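PDB 5LP0: epsin 1 from Danio rerio, which probably binds membranes rich in phosphatidylinositol 4,5-bisphosphate through its ENTH domain and helps bend them into clathrin-coated invaginations during receptor-mediated endocytosis. Local coordinates for residues A[26-31]-A[66-71]; A[72-77]-A[129-134]. All blocks are in the same frame, centred on the assembly; numbering follows the deposited sequence.

Contact 1 of 2, residues A[26-31]-A[66-71]; sequences SLMSEI and MTLMEY
A Met-aromatic contact between M28 and Y71 joins helix 25-34 to helix 59-75 inside the all-helical ENTH domain. M28 reaches across with its whole side chain. Its CB sits over one face of the Y71 ring, 3.8 Å from the ring centroid and 16° off the normal, which makes a CH-pi contact shifted toward the rim on the CD2 side. Further out, M28 SD comes in obliquely, 4.6 Å from the same centroid, and lies 3.8 Å from Y71 CB; the chain then bends at chi3 and brings CE near Y71 CD1. With CG anti to the backbone N (chi1 -176°), Y71 leaves its helix toward helix 25-34; Y71 CE2 lies 3.3 Å from M28 O, and the hydroxyl OH packs 3.5 Å from S29 CB, a van der Waals approach and not a hydrogen bond. L68 slides past M28 in the opposite direction, with L68 CD1 3.7 Å from M28 CG. The same methyl meets I31 CD1 at 4.0 Å, the two side chains crossing at about a right angle. I31 also packs on I44 of helix 38-51, and P23 touches M28 and T67. The segment axes approach to 10.2 Å at a crossing angle of -54°, the oblique helix packing by which the all-helical, superhelical ENTH fold is built.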
# COMPACT_ATOMS: atom_id res chain seq x y z
N SER A 26 -5.52 9.22 8.73
CA SER A 26 -6.96 9.41 8.54
C SER A 26 -7.35 9.10 7.09
O SER A 26 -8.41 8.52 6.82
CB SER A 26 -7.38 10.82 8.92
OG SER A 26 -6.76 11.79 8.10
N LEU A 27 -6.48 9.46 6.15
CA LEU A 27 -6.75 9.18 4.75
C LEU A 27 -6.69 7.67 4.56
O LEU A 27 -7.55 7.08 3.89
CB LEU A 27 -5.73 9.88 3.85
CG LEU A 27 -5.86 9.64 2.35
CD1 LEU A 27 -7.27 9.91 1.85
CD2 LEU A 27 -4.86 10.51 1.58
N MET A 28 -5.70 7.04 5.17
CA MET A 28 -5.56 5.60 5.03
C MET A 28 -6.81 4.94 5.61
O MET A 28 -7.30 3.97 5.06
CB MET A 28 -4.27 5.05 5.64
CG MET A 28 -2.96 5.36 4.81
SD MET A 28 -1.49 4.39 5.29
CE MET A 28 -1.24 5.08 6.92
N SER A 29 -7.35 5.46 6.71
CA SER A 29 -8.55 4.88 7.29
C SER A 29 -9.74 4.99 6.34
O SER A 29 -10.53 4.07 6.22
CB SER A 29 -8.88 5.54 8.63
OG SER A 29 -10.02 4.94 9.21
N GLU A 30 -9.88 6.13 5.68
CA GLU A 30 -10.93 6.30 4.68
C GLU A 30 -10.82 5.24 3.56
O GLU A 30 -11.82 4.65 3.16
CB GLU A 30 -10.89 7.71 4.09
CG GLU A 30 -11.22 8.80 5.07
CD GLU A 30 -10.88 10.19 4.56
OE1 GLU A 30 -10.84 10.39 3.32
OE2 GLU A 30 -10.65 11.10 5.39
N ILE A 31 -9.61 5.04 3.06
CA ILE A 31 -9.36 4.07 2.00
C ILE A 31 -9.70 2.65 2.52
O ILE A 31 -10.35 1.87 1.82
CB ILE A 31 -7.92 4.16 1.46
CG1 ILE A 31 -7.67 5.57 0.87
CG2 ILE A 31 -7.68 3.11 0.39
CD1 ILE A 31 -6.22 5.87 0.60
N MET A 66 3.49 0.77 -0.50
CA MET A 66 3.65 -0.43 0.34
C MET A 66 3.15 -0.10 1.75
O MET A 66 2.52 -0.95 2.39
CB MET A 66 5.10 -0.91 0.41
CG MET A 66 5.54 -1.70 -0.81
SD MET A 66 7.12 -2.52 -0.58
CE MET A 66 8.15 -1.07 -0.70
N THR A 67 3.38 1.11 2.23
CA THR A 67 2.84 1.53 3.52
C THR A 67 1.32 1.47 3.48
O THR A 67 0.68 0.93 4.38
CB THR A 67 3.31 2.90 3.87
OG1 THR A 67 4.73 2.86 3.97
CG2 THR A 67 2.70 3.36 5.20
N LEU A 68 0.73 1.97 2.40
CA LEU A 68 -0.72 1.92 2.26
C LEU A 68 -1.20 0.47 2.14
O LEU A 68 -2.16 0.08 2.82
CB LEU A 68 -1.16 2.75 1.06
CG LEU A 68 -2.65 2.64 0.74
CD1 LEU A 68 -3.48 3.19 1.90
CD2 LEU A 68 -2.97 3.39 -0.53
N MET A 69 -0.56 -0.34 1.32
CA MET A 69 -0.99 -1.71 1.16
C MET A 69 -0.92 -2.44 2.49
O MET A 69 -1.86 -3.17 2.84
CB MET A 69 -0.18 -2.45 0.10
CG MET A 69 -0.83 -3.78 -0.30
SD MET A 69 -2.42 -3.56 -1.19
CE MET A 69 -1.87 -3.74 -2.88
N GLU A 70 0.14 -2.25 3.26
CA GLU A 70 0.23 -2.88 4.57
C GLU A 70 -0.95 -2.47 5.45
O GLU A 70 -1.58 -3.31 6.11
CB GLU A 70 1.54 -2.49 5.24
CG GLU A 70 1.68 -3.09 6.63
CD GLU A 70 2.98 -2.73 7.29
OE1 GLU A 70 3.66 -1.78 6.83
OE2 GLU A 70 3.34 -3.40 8.27
N TYR A 71 -1.23 -1.18 5.49
CA TYR A 71 -2.34 -0.68 6.29
C TYR A 71 -3.67 -1.32 5.84
O TYR A 71 -4.50 -1.70 6.67
CB TYR A 71 -2.42 0.84 6.17
CG TYR A 71 -3.50 1.45 7.04
CD1 TYR A 71 -3.21 1.89 8.30
CD2 TYR A 71 -4.80 1.59 6.59
CE1 TYR A 71 -4.16 2.48 9.09
CE2 TYR A 71 -5.78 2.15 7.39
CZ TYR A 71 -5.46 2.58 8.64
OH TYR A 71 -6.41 3.14 9.45

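Contact 2 of 2, residues A[72-77]-A[129-134]; sequences LIKTGS and REERIH
R132 and E131 of helix 125-139 meet the C-terminal end of helix 59-75, joining two helices of the ENTH fold through one carbonyl gripped by two guanidinium nitrogens, and one salt bridge. R132 turns both terminal nitrogens of its guanidinium onto G76 O, the carbonyl of the first residue to leave the helical path. R132 NH1 donates to G76 O at 2.7 Å (N-H...O 154°) and NH2 to the same oxygen at 3.1 Å (136°), and the oxygen lies close to the guanidinium plane. The chain reaches this far because it is extended from CG to NE. NH2 has a further, weak hydrogen bond to Y36 OH, and NE a long, weak ion pair with E78. On the way, R132 CG passes 3.5 Å from K74 O, which also receives a CA-H...O contact from R132. K74 and E131 run side by side, pointing the same way, with K74 CE 3.9 Å from E131 CB. K74 NZ is shared between two carboxylates, E131 and E70, the latter one turn back on its own helix. T75 OG1 is hydrogen-bonded to Y71 O, while S77 OG caps R79 N at the start of helix 78-86. K74 NZ makes a salt-bridging hydrogen bond to E131 OE1, 3.0 Å, from above the carboxylate plane.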
# COMPACT_ATOMS: atom_id res chain seq x y z
N LEU A 72 -3.89 -1.45 4.54
CA LEU A 72 -5.13 -2.03 4.03
C LEU A 72 -5.22 -3.53 4.27
O LEU A 72 -6.29 -4.08 4.54
CB LEU A 72 -5.23 -1.73 2.54
CG LEU A 72 -5.31 -0.27 2.11
CD1 LEU A 72 -5.44 -0.18 0.58
CD2 LEU A 72 -6.47 0.47 2.79
N ILE A 73 -4.09 -4.23 4.19
CA ILE A 73 -4.03 -5.64 4.52
C ILE A 73 -4.48 -5.86 5.97
O ILE A 73 -5.26 -6.79 6.25
CB ILE A 73 -2.59 -6.18 4.35
CG1 ILE A 73 -2.27 -6.38 2.86
CG2 ILE A 73 -2.37 -7.47 5.12
CD1 ILE A 73 -0.76 -6.40 2.55
N LYS A 74 -4.04 -5.00 6.87
CA LYS A 74 -4.30 -5.17 8.30
C LYS A 74 -5.63 -4.57 8.76
O LYS A 74 -6.22 -5.03 9.73
CB LYS A 74 -3.18 -4.53 9.11
CG LYS A 74 -1.83 -5.21 8.96
CD LYS A 74 -0.78 -4.48 9.76
CE LYS A 74 0.56 -5.15 9.59
NZ LYS A 74 1.62 -4.50 10.41
N THR A 75 -6.13 -3.56 8.04
CA THR A 75 -7.23 -2.73 8.53
C THR A 75 -8.48 -2.75 7.63
O THR A 75 -9.57 -2.36 8.07
CB THR A 75 -6.76 -1.27 8.66
OG1 THR A 75 -5.39 -1.23 9.10
CG2 THR A 75 -7.62 -0.55 9.65
N GLY A 76 -8.30 -3.17 6.38
CA GLY A 76 -9.36 -3.15 5.39
C GLY A 76 -10.04 -4.50 5.26
O GLY A 76 -9.87 -5.39 6.09
N SER A 77 -10.84 -4.64 4.21
CA SER A 77 -11.47 -5.91 3.87
C SER A 77 -10.44 -7.03 3.74
O SER A 77 -9.32 -6.80 3.27
CB SER A 77 -12.22 -5.77 2.55
OG SER A 77 -12.64 -7.03 2.07
N ARG A 129 -3.73 -12.54 11.22
CA ARG A 129 -4.80 -12.44 12.24
C ARG A 129 -4.44 -11.56 13.44
O ARG A 129 -5.24 -10.71 13.89
CB ARG A 129 -5.22 -13.81 12.74
CG ARG A 129 -6.07 -14.60 11.78
CD ARG A 129 -6.68 -15.79 12.48
NE ARG A 129 -5.66 -16.59 13.15
CZ ARG A 129 -4.97 -17.57 12.58
NH1 ARG A 129 -5.17 -17.89 11.30
NH2 ARG A 129 -4.06 -18.24 13.28
N GLU A 130 -3.24 -11.77 13.98
CA GLU A 130 -2.71 -11.00 15.11
C GLU A 130 -2.59 -9.51 14.76
O GLU A 130 -2.96 -8.60 15.56
CB GLU A 130 -1.33 -11.56 15.50
CG GLU A 130 -1.39 -12.99 16.05
CD GLU A 130 -0.14 -13.82 15.79
OE1 GLU A 130 0.87 -13.32 15.22
OE2 GLU A 130 -0.17 -15.01 16.18
N GLU A 131 -2.07 -9.27 13.56
CA GLU A 131 -1.84 -7.92 13.09
C GLU A 131 -3.18 -7.25 12.89
O GLU A 131 -3.31 -6.07 13.16
CB GLU A 131 -1.06 -7.90 11.77
CG GLU A 131 0.38 -8.40 11.91
CD GLU A 131 1.32 -7.41 12.57
OE1 GLU A 131 0.94 -6.23 12.74
OE2 GLU A 131 2.46 -7.84 12.90
N ARG A 132 -4.20 -7.99 12.46
CA ARG A 132 -5.51 -7.39 12.23
C ARG A 132 -6.18 -6.95 13.53
O ARG A 132 -6.72 -5.88 13.59
CB ARG A 132 -6.42 -8.36 11.49
CG ARG A 132 -7.77 -7.80 11.15
CD ARG A 132 -8.51 -8.74 10.22
NE ARG A 132 -9.78 -8.20 9.77
CZ ARG A 132 -9.90 -7.34 8.77
NH1 ARG A 132 -8.84 -6.89 8.12
NH2 ARG A 132 -11.10 -6.92 8.43
N ILE A 133 -6.12 -7.77 14.56
CA ILE A 133 -6.66 -7.35 15.86
C ILE A 133 -5.99 -6.06 16.32
O ILE A 133 -6.67 -5.09 16.70
CB ILE A 133 -6.47 -8.44 16.89
CG1 ILE A 133 -7.46 -9.57 16.61
CG2 ILE A 133 -6.69 -7.88 18.32
CD1 ILE A 133 -7.22 -10.82 17.48
N HIS A 134 -4.66 -6.03 16.29
CA HIS A 134 -3.96 -4.82 16.73
C HIS A 134 -4.28 -3.61 15.84
O HIS A 134 -4.51 -2.49 16.32
CB HIS A 134 -2.45 -5.07 16.77
CG HIS A 134 -1.65 -3.87 17.19
ND1 HIS A 134 -1.40 -3.57 18.51
CD2 HIS A 134 -1.06 -2.90 16.46
CE1 HIS A 134 -0.67 -2.47 18.58
NE2 HIS A 134 -0.46 -2.03 17.35

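Overall arrangement
Helix 59-75 is common to both contacts: contact 1 uses its middle and contact 2 its C-terminal end with the turn beyond. Their centres are about 11 Å apart, and they touch where I31 CG2 packs 3.8 Å from L72 CD2. Along the chain they come in series, 26-31 with 66-71 closing before 72-77 meets 129-134. Helix 59-75 therefore links helix 25-34 to helix 125-139, the last helix of the model. Contact 1 lies nearer the centre of the chain, with L68 about 7 Å (side chain to side chain) from R51, a probable phosphoinositide-binding residue, whereas contact 2 is away from the residues likely to bind the lipid.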